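Side-chain contacts in endo-b-1,4-glucanase (Nasutitermes takasagoensis, PDB 1KS8), which probably hydrolyses internal beta-1,4-glucosidic linkages in cellulose and related beta-glucans, as a family 9 glycosyl hydrolase: residues L315-L320 and S325-F330; N309-M314 and T333-A338; Y337-G342 and A419-A424. All blocks are in the same frame, centred on the assembly; numbering follows the deposited sequence.

Contact 1. Residues L315-L320 and S325-F330; sequences LEAAEL and SSYRQF
R328 and E319 carry the polar half of this contact between two successive antiparallel helices of the (alpha/alpha)6 fold, whose axes come within 8.3 Å and whose directions differ by 162°. The guanidinium and carboxylate form a salt bridge through a single hydrogen bond, R328 NH2 to E319 OE1 at 3.1 Å, well bent at 141° at the hydrogen. NH2 reaches OE1 from above the carboxylate plane, and the two flat groups are turned 44° from each other. One water ties the corner together, donating to E319 OE1 and to the carbonyl O of L315 and accepting from R328 NE at 2.9 Å. R328 reaches this site with its chain extended from CG to NE.

The apolar part lies alongside. A318 CB packs against the R328 stem, 3.6 Å from NE, while L315 CD2 rests on R328 CG at 4.0 Å. A317 CB sits at the edge of the Y327 ring, 3.7 Å from CD2; the same ring also touches V281 of helix 271-286.

With an alanine in place of R328, the E319 carboxylate would probably lose its charge mate and the water its donor, NE, and A318 would be left less covered. The arginine thus joins the helices twice, its aliphatic stem against A318 and L315 and its charged end beside the exposed carboxylate of E319.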
ATOM      1  N   LEU A 315       0.722   2.825 -16.374  1.00  9.97           N
ATOM      2  CA  LEU A 315       1.264   4.178 -16.394  1.00  9.97           C
ATOM      3  C   LEU A 315       2.791   4.139 -16.331  1.00 10.74           C
ATOM      4  O   LEU A 315       3.469   4.947 -16.972  1.00 11.45           O
ATOM      5  CB  LEU A 315       0.681   4.987 -15.233  1.00 10.62           C
ATOM      6  CG  LEU A 315      -0.799   5.330 -15.448  1.00 10.00           C
ATOM      7  CD1 LEU A 315      -1.460   5.711 -14.129  1.00 11.27           C
ATOM      8  CD2 LEU A 315      -0.911   6.460 -16.459  1.00 11.43           C
ATOM      9  N   GLU A 316       3.332   3.189 -15.573  1.00 11.41           N
ATOM     10  CA  GLU A 316       4.781   3.048 -15.464  1.00 11.64           C
ATOM     11  C   GLU A 316       5.335   2.531 -16.789  1.00 12.35           C
ATOM     12  O   GLU A 316       6.418   2.931 -17.221  1.00 13.03           O
ATOM     13  CB  GLU A 316       5.141   2.083 -14.329  1.00 10.63           C
ATOM     14  CG  GLU A 316       5.076   2.715 -12.946  1.00 12.09           C
ATOM     15  CD  GLU A 316       6.279   3.589 -12.653  1.00 13.97           C
ATOM     16  OE1 GLU A 316       6.190   4.464 -11.766  1.00 12.37           O
ATOM     17  OE2 GLU A 316       7.327   3.393 -13.305  1.00 17.60           O
ATOM     18  N   ALA A 317       4.585   1.643 -17.432  1.00 11.62           N
ATOM     19  CA  ALA A 317       4.998   1.081 -18.714  1.00 11.73           C
ATOM     20  C   ALA A 317       5.024   2.175 -19.776  1.00 12.15           C
ATOM     21  O   ALA A 317       5.924   2.214 -20.618  1.00 12.74           O
ATOM     22  CB  ALA A 317       4.044  -0.027 -19.130  1.00 12.21           C
ATOM     23  N   ALA A 318       4.034   3.063 -19.735  1.00 12.28           N
ATOM     24  CA  ALA A 318       3.958   4.156 -20.696  1.00 13.79           C
ATOM     25  C   ALA A 318       5.202   5.035 -20.602  1.00 15.27           C
ATOM     26  O   ALA A 318       5.679   5.557 -21.612  1.00 15.16           O
ATOM     27  CB  ALA A 318       2.702   4.989 -20.450  1.00 13.37           C
ATOM     28  N   GLU A 319       5.730   5.194 -19.391  1.00 15.74           N
ATOM     29  CA  GLU A 319       6.926   6.005 -19.187  1.00 17.42           C
ATOM     30  C   GLU A 319       8.143   5.382 -19.866  1.00 17.68           C
ATOM     31  O   GLU A 319       9.109   6.079 -20.172  1.00 18.81           O
ATOM     32  CB  GLU A 319       7.201   6.186 -17.691  1.00 17.48           C
ATOM     33  CG  GLU A 319       6.149   7.023 -16.985  1.00 18.72           C
ATOM     34  CD  GLU A 319       6.086   8.446 -17.517  1.00 20.99           C
ATOM     35  OE1 GLU A 319       4.984   9.028 -17.537  1.00 19.65           O
ATOM     36  OE2 GLU A 319       7.143   8.986 -17.910  1.00 23.74           O
ATOM     37  N   LEU A 320       8.091   4.072 -20.093  1.00 18.05           N
ATOM     38  CA  LEU A 320       9.183   3.357 -20.752  1.00 18.64           C
ATOM     39  C   LEU A 320       9.095   3.571 -22.258  1.00 18.46           C
ATOM     40  O   LEU A 320       9.994   3.183 -23.007  1.00 18.56           O
ATOM     41  CB  LEU A 320       9.099   1.854 -20.460  1.00 18.70           C
ATOM     42  CG  LEU A 320       9.309   1.367 -19.026  1.00 19.78           C
ATOM     43  CD1 LEU A 320       9.023  -0.127 -18.952  1.00 20.65           C
ATOM     44  CD2 LEU A 320      10.731   1.662 -18.581  1.00 20.99           C
ATOM     45  N   SER A 325       0.290   6.321 -25.289  1.00 15.08           N
ATOM     46  CA  SER A 325      -1.069   6.840 -25.404  1.00 15.51           C
ATOM     47  C   SER A 325      -2.155   5.837 -25.030  1.00 15.33           C
ATOM     48  O   SER A 325      -3.040   6.144 -24.227  1.00 14.31           O
ATOM     49  CB  SER A 325      -1.317   7.356 -26.824  1.00 18.64           C
ATOM     50  OG  SER A 325      -0.502   8.482 -27.095  1.00 22.94           O
ATOM     51  N   SER A 326      -2.091   4.640 -25.603  1.00 13.66           N
ATOM     52  CA  SER A 326      -3.093   3.620 -25.324  1.00 14.46           C
ATOM     53  C   SER A 326      -3.032   3.105 -23.890  1.00 13.12           C
ATOM     54  O   SER A 326      -4.066   2.872 -23.265  1.00 13.19           O
ATOM     55  CB  SER A 326      -2.953   2.451 -26.310  1.00 16.86           C
ATOM     56  OG  SER A 326      -1.679   1.843 -26.224  1.00 22.20           O
ATOM     57  N   TYR A 327      -1.822   2.931 -23.366  1.00 12.54           N
ATOM     58  CA  TYR A 327      -1.653   2.445 -21.999  1.00 11.67           C
ATOM     59  C   TYR A 327      -2.176   3.465 -20.990  1.00 11.79           C
ATOM     60  O   TYR A 327      -2.858   3.108 -20.027  1.00 10.85           O
ATOM     61  CB  TYR A 327      -0.176   2.148 -21.724  1.00 11.89           C
ATOM     62  CG  TYR A 327       0.321   0.831 -22.290  1.00 12.72           C
ATOM     63  CD1 TYR A 327      -0.443   0.095 -23.202  1.00 12.93           C
ATOM     64  CD2 TYR A 327       1.564   0.326 -21.916  1.00 12.97           C
ATOM     65  CE1 TYR A 327       0.025  -1.114 -23.723  1.00 13.51           C
ATOM     66  CE2 TYR A 327       2.039  -0.876 -22.429  1.00 13.80           C
ATOM     67  CZ  TYR A 327       1.268  -1.590 -23.329  1.00 13.59           C
ATOM     68  OH  TYR A 327       1.749  -2.779 -23.830  1.00 14.46           O
ATOM     69  N   ARG A 328      -1.854   4.735 -21.211  1.00 11.07           N
ATOM     70  CA  ARG A 328      -2.309   5.796 -20.321  1.00 11.00           C
ATOM     71  C   ARG A 328      -3.826   5.928 -20.380  1.00 11.22           C
ATOM     72  O   ARG A 328      -4.482   6.121 -19.355  1.00 10.46           O
ATOM     73  CB  ARG A 328      -1.648   7.121 -20.708  1.00 11.30           C
ATOM     74  CG  ARG A 328      -0.186   7.189 -20.310  1.00 10.88           C
ATOM     75  CD  ARG A 328       0.542   8.345 -20.974  1.00 10.95           C
ATOM     76  NE  ARG A 328       1.906   8.456 -20.465  1.00 11.87           N
ATOM     77  CZ  ARG A 328       2.876   9.158 -21.043  1.00 13.30           C
ATOM     78  NH1 ARG A 328       2.648   9.823 -22.168  1.00 14.81           N
ATOM     79  NH2 ARG A 328       4.081   9.197 -20.484  1.00 14.50           N
ATOM     80  N   GLN A 329      -4.382   5.820 -21.581  1.00 11.85           N
ATOM     81  CA  GLN A 329      -5.824   5.919 -21.758  1.00 13.33           C
ATOM     82  C   GLN A 329      -6.526   4.775 -21.031  1.00 11.87           C
ATOM     83  O   GLN A 329      -7.508   4.994 -20.320  1.00 11.98           O
ATOM     84  CB  GLN A 329      -6.182   5.873 -23.244  1.00 15.56           C
ATOM     85  CG  GLN A 329      -7.679   5.931 -23.534  1.00 21.96           C
ATOM     86  CD  GLN A 329      -8.273   7.315 -23.328  1.00 24.99           C
ATOM     87  OE1 GLN A 329      -9.486   7.501 -23.433  1.00 29.45           O
ATOM     88  NE2 GLN A 329      -7.423   8.294 -23.044  1.00 27.62           N
ATOM     89  N   PHE A 330      -6.022   3.555 -21.197  1.00 11.02           N
ATOM     90  CA  PHE A 330      -6.655   2.421 -20.541  1.00 11.11           C
ATOM     91  C   PHE A 330      -6.560   2.554 -19.028  1.00 10.01           C
ATOM     92  O   PHE A 330      -7.523   2.277 -18.313  1.00  9.49           O
ATOM     93  CB  PHE A 330      -6.027   1.094 -20.970  1.00 10.83           C
ATOM     94  CG  PHE A 330      -6.867  -0.098 -20.607  1.00 12.01           C
ATOM     95  CD1 PHE A 330      -7.795  -0.611 -21.508  1.00 12.14           C
ATOM     96  CD2 PHE A 330      -6.793  -0.651 -19.335  1.00 11.75           C
ATOM     97  CE1 PHE A 330      -8.642  -1.657 -21.141  1.00 12.89           C
ATOM     98  CE2 PHE A 330      -7.634  -1.695 -18.958  1.00 13.47           C
ATOM     99  CZ  PHE A 330      -8.562  -2.198 -19.864  1.00 12.76           C
TER
HETATM  100  O   HOH W   1       2.641   7.476 -17.803  1.00 12.69           O

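Contact 2. Residues N309-M314 and T333-A338; sequences NAAFIM and TQIDYA
A311 and Q334 mark the nearest backbone approach, their CA atoms 6.5 Å apart, where helix 303-319 runs beside helix 324-341. The two are consecutive helices of the (alpha/alpha)6 barrel of family 9 glycosyl hydrolases, joined by a short turn, and here they pack through very few atoms. A311 CB points at the opposite helix and serves both of its partners: Q334 CB at 4.2 Å and I335 CD1 at the same distance. The small methyl lets the backbones come this close, and only 107 Å² is buried between the two segments.

I335 meets A311 through the end of its longer branch. CG1 stands anti to the carbonyl carbon, beside the backbone N (chi1 -62°), and the bend at chi2 (-57°) brings CD1 to the alanine methyl. Besides this methyl, I335 touches A424, L425 and L428 of helix 415-430, so it fills the space where three helices meet. A311 itself also touches A331, one turn before I335 on the partner helix.

Q334 contributes its CB to the apolar contact, while its amide is engaged in polar bonds. The carbonyl OE1 accepts from the backbone N of L296, and NE2 donates to the carbonyl O of G294, which links the helix to the chain around 294-296. These bonds, made at both ends of the buried amide, should hold it against rotation. A bend at chi2 folds the chain back, and NE2 also donates to the hydroxyl of the preceding residue: T333 OG1 lies 3.2 Å from Q334 NE2, close to the amide plane, with an angle of 162° at the hydrogen.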
ATOM      1  N   ASN A 309      -4.113  -1.116  -9.378  1.00  7.77           N
ATOM      2  CA  ASN A 309      -2.715  -1.543  -9.381  1.00  7.74           C
ATOM      3  C   ASN A 309      -2.278  -1.786 -10.819  1.00  8.60           C
ATOM      4  O   ASN A 309      -1.168  -1.427 -11.210  1.00  8.79           O
ATOM      5  CB  ASN A 309      -2.533  -2.833  -8.575  1.00  7.49           C
ATOM      6  CG  ASN A 309      -2.582  -2.600  -7.080  1.00  8.01           C
ATOM      7  OD1 ASN A 309      -2.805  -1.480  -6.623  1.00  7.71           O
ATOM      8  ND2 ASN A 309      -2.371  -3.663  -6.307  1.00  8.94           N
ATOM      9  N   ALA A 310      -3.156  -2.408 -11.600  1.00  9.15           N
ATOM     10  CA  ALA A 310      -2.859  -2.676 -13.000  1.00  8.34           C
ATOM     11  C   ALA A 310      -2.710  -1.341 -13.724  1.00  9.48           C
ATOM     12  O   ALA A 310      -1.817  -1.176 -14.559  1.00 10.09           O
ATOM     13  CB  ALA A 310      -3.976  -3.501 -13.628  1.00 10.36           C
ATOM     14  N   ALA A 311      -3.578  -0.387 -13.398  1.00  9.07           N
ATOM     15  CA  ALA A 311      -3.517   0.930 -14.022  1.00  9.16           C
ATOM     16  C   ALA A 311      -2.156   1.569 -13.760  1.00  9.39           C
ATOM     17  O   ALA A 311      -1.571   2.186 -14.652  1.00  9.28           O
ATOM     18  CB  ALA A 311      -4.633   1.829 -13.491  1.00  9.15           C
ATOM     19  N   PHE A 312      -1.641   1.423 -12.542  1.00  9.08           N
ATOM     20  CA  PHE A 312      -0.346   2.013 -12.239  1.00  8.43           C
ATOM     21  C   PHE A 312       0.773   1.343 -13.028  1.00  9.08           C
ATOM     22  O   PHE A 312       1.690   2.015 -13.495  1.00  9.73           O
ATOM     23  CB  PHE A 312      -0.027   1.940 -10.748  1.00 10.60           C
ATOM     24  CG  PHE A 312       1.202   2.713 -10.376  1.00  9.27           C
ATOM     25  CD1 PHE A 312       1.256   4.087 -10.587  1.00  9.96           C
ATOM     26  CD2 PHE A 312       2.327   2.067  -9.877  1.00 11.04           C
ATOM     27  CE1 PHE A 312       2.414   4.810 -10.311  1.00 11.35           C
ATOM     28  CE2 PHE A 312       3.492   2.782  -9.598  1.00 11.54           C
ATOM     29  CZ  PHE A 312       3.533   4.154  -9.817  1.00 12.25           C
ATOM     30  N   ILE A 313       0.707   0.022 -13.175  1.00  8.45           N
ATOM     31  CA  ILE A 313       1.723  -0.683 -13.948  1.00  8.64           C
ATOM     32  C   ILE A 313       1.681  -0.166 -15.383  1.00  8.79           C
ATOM     33  O   ILE A 313       2.720   0.018 -16.015  1.00  9.82           O
ATOM     34  CB  ILE A 313       1.487  -2.215 -13.930  1.00  9.51           C
ATOM     35  CG1 ILE A 313       1.845  -2.774 -12.549  1.00 11.14           C
ATOM     36  CG2 ILE A 313       2.329  -2.899 -15.010  1.00 10.66           C
ATOM     37  CD1 ILE A 313       3.308  -2.585 -12.150  1.00 13.15           C
ATOM     38  N   MET A 314       0.479   0.087 -15.891  1.00  9.33           N
ATOM     39  CA  MET A 314       0.326   0.595 -17.251  1.00  9.65           C
ATOM     40  C   MET A 314       0.931   1.987 -17.385  1.00 10.26           C
ATOM     41  O   MET A 314       1.574   2.299 -18.389  1.00 10.65           O
ATOM     42  CB  MET A 314      -1.151   0.638 -17.641  1.00 10.04           C
ATOM     43  CG  MET A 314      -1.759  -0.732 -17.852  1.00 10.63           C
ATOM     44  SD  MET A 314      -3.475  -0.624 -18.377  1.00 12.28           S
ATOM     45  CE  MET A 314      -4.026  -2.289 -18.028  1.00 12.10           C
ATOM     46  N   THR A 333      -9.226   4.714 -17.776  1.00  8.46           N
ATOM     47  CA  THR A 333     -10.572   4.150 -17.727  1.00  9.61           C
ATOM     48  C   THR A 333     -10.799   3.378 -16.430  1.00  9.37           C
ATOM     49  O   THR A 333     -11.909   3.355 -15.902  1.00 10.08           O
ATOM     50  CB  THR A 333     -10.870   3.196 -18.912  1.00 10.33           C
ATOM     51  OG1 THR A 333     -10.042   2.029 -18.821  1.00 10.97           O
ATOM     52  CG2 THR A 333     -10.629   3.899 -20.240  1.00 10.90           C
ATOM     53  N   GLN A 334      -9.749   2.747 -15.915  1.00  9.16           N
ATOM     54  CA  GLN A 334      -9.877   1.979 -14.684  1.00  9.77           C
ATOM     55  C   GLN A 334     -10.042   2.905 -13.490  1.00  9.88           C
ATOM     56  O   GLN A 334     -10.899   2.680 -12.634  1.00  9.73           O
ATOM     57  CB  GLN A 334      -8.661   1.067 -14.509  1.00  9.65           C
ATOM     58  CG  GLN A 334      -8.515   0.073 -15.652  1.00 11.53           C
ATOM     59  CD  GLN A 334      -9.757  -0.784 -15.831  1.00 10.19           C
ATOM     60  OE1 GLN A 334     -10.075  -1.615 -14.986  1.00 10.03           O
ATOM     61  NE2 GLN A 334     -10.471  -0.575 -16.933  1.00 12.28           N
ATOM     62  N   ILE A 335      -9.226   3.951 -13.432  1.00  9.20           N
ATOM     63  CA  ILE A 335      -9.337   4.912 -12.348  1.00  9.57           C
ATOM     64  C   ILE A 335     -10.703   5.594 -12.454  1.00  9.30           C
ATOM     65  O   ILE A 335     -11.397   5.773 -11.454  1.00  8.85           O
ATOM     66  CB  ILE A 335      -8.213   5.970 -12.422  1.00  9.76           C
ATOM     67  CG1 ILE A 335      -6.847   5.288 -12.265  1.00 11.53           C
ATOM     68  CG2 ILE A 335      -8.415   7.032 -11.349  1.00 10.58           C
ATOM     69  CD1 ILE A 335      -6.688   4.480 -10.983  1.00 19.39           C
ATOM     70  N   ASP A 336     -11.099   5.954 -13.673  1.00  9.24           N
ATOM     71  CA  ASP A 336     -12.387   6.606 -13.874  1.00  8.37           C
ATOM     72  C   ASP A 336     -13.564   5.720 -13.478  1.00  9.07           C
ATOM     73  O   ASP A 336     -14.611   6.224 -13.067  1.00  8.69           O
ATOM     74  CB  ASP A 336     -12.534   7.070 -15.325  1.00  9.18           C
ATOM     75  CG  ASP A 336     -11.688   8.291 -15.630  1.00 10.17           C
ATOM     76  OD1 ASP A 336     -11.084   8.845 -14.687  1.00 10.98           O
ATOM     77  OD2 ASP A 336     -11.628   8.703 -16.809  1.00 11.43           O
ATOM     78  N   TYR A 337     -13.412   4.405 -13.609  1.00  8.97           N
ATOM     79  CA  TYR A 337     -14.492   3.521 -13.200  1.00  8.93           C
ATOM     80  C   TYR A 337     -14.637   3.664 -11.687  1.00  8.82           C
ATOM     81  O   TYR A 337     -15.746   3.806 -11.173  1.00  9.72           O
ATOM     82  CB  TYR A 337     -14.195   2.063 -13.567  1.00  8.98           C
ATOM     83  CG  TYR A 337     -15.304   1.115 -13.164  1.00  9.01           C
ATOM     84  CD1 TYR A 337     -15.500   0.770 -11.826  1.00  9.01           C
ATOM     85  CD2 TYR A 337     -16.185   0.593 -14.114  1.00  9.38           C
ATOM     86  CE1 TYR A 337     -16.543  -0.068 -11.443  1.00  8.89           C
ATOM     87  CE2 TYR A 337     -17.234  -0.246 -13.741  1.00  9.08           C
ATOM     88  CZ  TYR A 337     -17.407  -0.571 -12.403  1.00  9.90           C
ATOM     89  OH  TYR A 337     -18.444  -1.389 -12.019  1.00 11.29           O
ATOM     90  N   ALA A 338     -13.513   3.641 -10.975  1.00  8.24           N
ATOM     91  CA  ALA A 338     -13.544   3.772  -9.524  1.00  8.38           C
ATOM     92  C   ALA A 338     -14.154   5.101  -9.096  1.00  8.50           C
ATOM     93  O   ALA A 338     -14.810   5.187  -8.057  1.00  9.25           O
ATOM     94  CB  ALA A 338     -12.133   3.646  -8.955  1.00  8.59           C
TER

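Contact 3. Residues Y337-G342 and A419-A424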
ATOM      1  N   TYR A 337     -13.412   4.405 -13.609  1.00  8.97           N
ATOM      2  CA  TYR A 337     -14.492   3.521 -13.200  1.00  8.93           C
ATOM      3  C   TYR A 337     -14.637   3.664 -11.687  1.00  8.82           C
ATOM      4  O   TYR A 337     -15.746   3.806 -11.173  1.00  9.72           O
ATOM      5  CB  TYR A 337     -14.195   2.063 -13.567  1.00  8.98           C
ATOM      6  CG  TYR A 337     -15.304   1.115 -13.164  1.00  9.01           C
ATOM      7  CD1 TYR A 337     -15.500   0.770 -11.826  1.00  9.01           C
ATOM      8  CD2 TYR A 337     -16.185   0.593 -14.114  1.00  9.38           C
ATOM      9  CE1 TYR A 337     -16.543  -0.068 -11.443  1.00  8.89           C
ATOM     10  CE2 TYR A 337     -17.234  -0.246 -13.741  1.00  9.08           C
ATOM     11  CZ  TYR A 337     -17.407  -0.571 -12.403  1.00  9.90           C
ATOM     12  OH  TYR A 337     -18.444  -1.389 -12.019  1.00 11.29           O
ATOM     13  N   ALA A 338     -13.513   3.641 -10.975  1.00  8.24           N
ATOM     14  CA  ALA A 338     -13.544   3.772  -9.524  1.00  8.38           C
ATOM     15  C   ALA A 338     -14.154   5.101  -9.096  1.00  8.50           C
ATOM     16  O   ALA A 338     -14.810   5.187  -8.057  1.00  9.25           O
ATOM     17  CB  ALA A 338     -12.133   3.646  -8.955  1.00  8.59           C
ATOM     18  N   LEU A 339     -13.939   6.141  -9.898  1.00  8.89           N
ATOM     19  CA  LEU A 339     -14.458   7.464  -9.574  1.00  9.14           C
ATOM     20  C   LEU A 339     -15.924   7.672  -9.929  1.00  9.00           C
ATOM     21  O   LEU A 339     -16.530   8.646  -9.484  1.00  9.65           O
ATOM     22  CB  LEU A 339     -13.605   8.546 -10.246  1.00  9.40           C
ATOM     23  CG  LEU A 339     -12.110   8.520  -9.908  1.00 10.66           C
ATOM     24  CD1 LEU A 339     -11.420   9.710 -10.563  1.00  9.88           C
ATOM     25  CD2 LEU A 339     -11.916   8.557  -8.400  1.00 12.87           C
ATOM     26  N   GLY A 340     -16.499   6.779 -10.732  1.00  8.75           N
ATOM     27  CA  GLY A 340     -17.906   6.927 -11.064  1.00  9.98           C
ATOM     28  C   GLY A 340     -18.403   6.588 -12.459  1.00 10.46           C
ATOM     29  O   GLY A 340     -19.610   6.591 -12.679  1.00 11.06           O
ATOM     30  N   ASP A 341     -17.515   6.282 -13.398  1.00 11.14           N
ATOM     31  CA  ASP A 341     -17.967   5.978 -14.754  1.00 12.27           C
ATOM     32  C   ASP A 341     -18.864   4.748 -14.876  1.00 13.94           C
ATOM     33  O   ASP A 341     -19.538   4.565 -15.891  1.00 17.27           O
ATOM     34  CB  ASP A 341     -16.768   5.854 -15.697  1.00 14.43           C
ATOM     35  CG  ASP A 341     -16.254   7.206 -16.156  1.00 16.21           C
ATOM     36  OD1 ASP A 341     -16.729   8.234 -15.628  1.00 19.17           O
ATOM     37  OD2 ASP A 341     -15.379   7.243 -17.047  1.00 22.20           O
ATOM     38  N   GLY A 342     -18.880   3.915 -13.842  1.00 14.42           N
ATOM     39  CA  GLY A 342     -19.710   2.727 -13.867  1.00 16.09           C
ATOM     40  C   GLY A 342     -21.106   2.968 -13.317  1.00 16.88           C
ATOM     41  O   GLY A 342     -21.913   2.040 -13.236  1.00 18.59           O
ATOM     42  N   ALA A 419      -2.807   2.394  -2.280  1.00  7.11           N
ATOM     43  CA  ALA A 419      -1.446   2.673  -2.746  1.00  6.43           C
ATOM     44  C   ALA A 419      -1.298   2.838  -4.254  1.00  7.15           C
ATOM     45  O   ALA A 419      -0.904   3.907  -4.723  1.00  7.96           O
ATOM     46  CB  ALA A 419      -0.486   1.599  -2.236  1.00  7.49           C
ATOM     47  N   GLY A 420      -1.589   1.786  -5.010  1.00  7.20           N
ATOM     48  CA  GLY A 420      -1.484   1.877  -6.459  1.00  7.91           C
ATOM     49  C   GLY A 420      -2.396   2.970  -6.982  1.00  7.77           C
ATOM     50  O   GLY A 420      -2.028   3.740  -7.867  1.00  8.00           O
ATOM     51  N   PHE A 421      -3.597   3.023  -6.412  1.00  7.59           N
ATOM     52  CA  PHE A 421      -4.619   4.008  -6.748  1.00  8.18           C
ATOM     53  C   PHE A 421      -4.075   5.432  -6.603  1.00  7.79           C
ATOM     54  O   PHE A 421      -4.158   6.236  -7.534  1.00  8.34           O
ATOM     55  CB  PHE A 421      -5.817   3.792  -5.814  1.00  7.95           C
ATOM     56  CG  PHE A 421      -6.914   4.811  -5.950  1.00  7.91           C
ATOM     57  CD1 PHE A 421      -7.664   4.905  -7.116  1.00  8.86           C
ATOM     58  CD2 PHE A 421      -7.238   5.636  -4.876  1.00  9.06           C
ATOM     59  CE1 PHE A 421      -8.727   5.807  -7.209  1.00 10.86           C
ATOM     60  CE2 PHE A 421      -8.295   6.537  -4.957  1.00 10.35           C
ATOM     61  CZ  PHE A 421      -9.041   6.622  -6.125  1.00  9.77           C
ATOM     62  N   GLN A 422      -3.502   5.738  -5.442  1.00  7.57           N
ATOM     63  CA  GLN A 422      -2.969   7.074  -5.211  1.00  7.60           C
ATOM     64  C   GLN A 422      -1.821   7.413  -6.154  1.00  7.42           C
ATOM     65  O   GLN A 422      -1.748   8.527  -6.678  1.00  8.03           O
ATOM     66  CB  GLN A 422      -2.511   7.230  -3.759  1.00  7.37           C
ATOM     67  CG  GLN A 422      -2.128   8.667  -3.422  1.00  8.04           C
ATOM     68  CD  GLN A 422      -1.887   8.884  -1.946  1.00  7.65           C
ATOM     69  OE1 GLN A 422      -2.759   8.626  -1.116  1.00  7.76           O
ATOM     70  NE2 GLN A 422      -0.697   9.366  -1.608  1.00  8.73           N
ATOM     71  N   SER A 423      -0.925   6.458  -6.380  1.00  7.96           N
ATOM     72  CA  SER A 423       0.192   6.707  -7.275  1.00  7.92           C
ATOM     73  C   SER A 423      -0.292   6.915  -8.708  1.00  6.78           C
ATOM     74  O   SER A 423       0.285   7.709  -9.451  1.00  8.46           O
ATOM     75  CB  SER A 423       1.198   5.557  -7.191  1.00  8.87           C
ATOM     76  OG  SER A 423       1.811   5.560  -5.909  1.00  8.62           O
ATOM     77  N   ALA A 424      -1.356   6.213  -9.092  1.00  7.10           N
ATOM     78  CA  ALA A 424      -1.922   6.358 -10.430  1.00  7.99           C
ATOM     79  C   ALA A 424      -2.534   7.748 -10.574  1.00  8.17           C
ATOM     80  O   ALA A 424      -2.446   8.371 -11.634  1.00  8.86           O
ATOM     81  CB  ALA A 424      -2.984   5.284 -10.679  1.00  7.87           C
TER
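F421 has the largest share of this contact, its ring reaching from helix 415-430 to the C-terminal end of helix 324-341, where A338 and L339 receive it. CG stands opposite the backbone N (chi1 175°), which extends the phenyl group away from its own helix and spans a backbone separation of 9.3 Å between the CA atoms of A338 and F421. The far end of the ring does the touching.

L339 approaches that end with one branch of its isobutyl group. CD2 lies at the edge of the ring, near its plane, 4.1 Å from F421 CZ, so the methyl abuts the rim instead of lying over a face. The two side chains run obliquely to one another. L339 is also bordered by Y3 and by Y5 of helix 5-18.

In the (alpha/alpha)6 barrel of family 9 enzymes, helix 415-430 is the last helix of the chain, and F421 is buried between it and its neighbours. The ring touches A308 of helix 303-319 and V347 of a loop, and it also meets I335, about one turn before L339 on helix 324-341. The contact is wholly apolar and small, with 81 Å² buried over the two segments.

A338 offers only its methyl group, directed at the phenylalanine; CB comes within 4.4 Å of F421 CE1, meeting the ring obliquely. Its backbone is paired with F346. Both A338 and L339 lie within a wider, pi-type turn, residues 337-341, at the end of the helix.

Overall arrangement
All three contacts lie on the same side of the chain's centre and share helix 324-341 of the (alpha/alpha)6 barrel. Contacts 1 and 2 both pair it with the preceding helix 303-319, their centres about 10 Å apart; along the chain, contact 1 is nested inside the loop closed by contact 2. Contact 3 pairs the end of the same helix with helix 415-430, its centre about 6 Å from that of contact 2 and about 15 Å from that of contact 1. Y337 and A338 belong to both contacts 2 and 3. Further packing, F312 on S423 and L315 on A424, brings helices 303-319 and 415-430 together, so the three helices form one continuous packed unit.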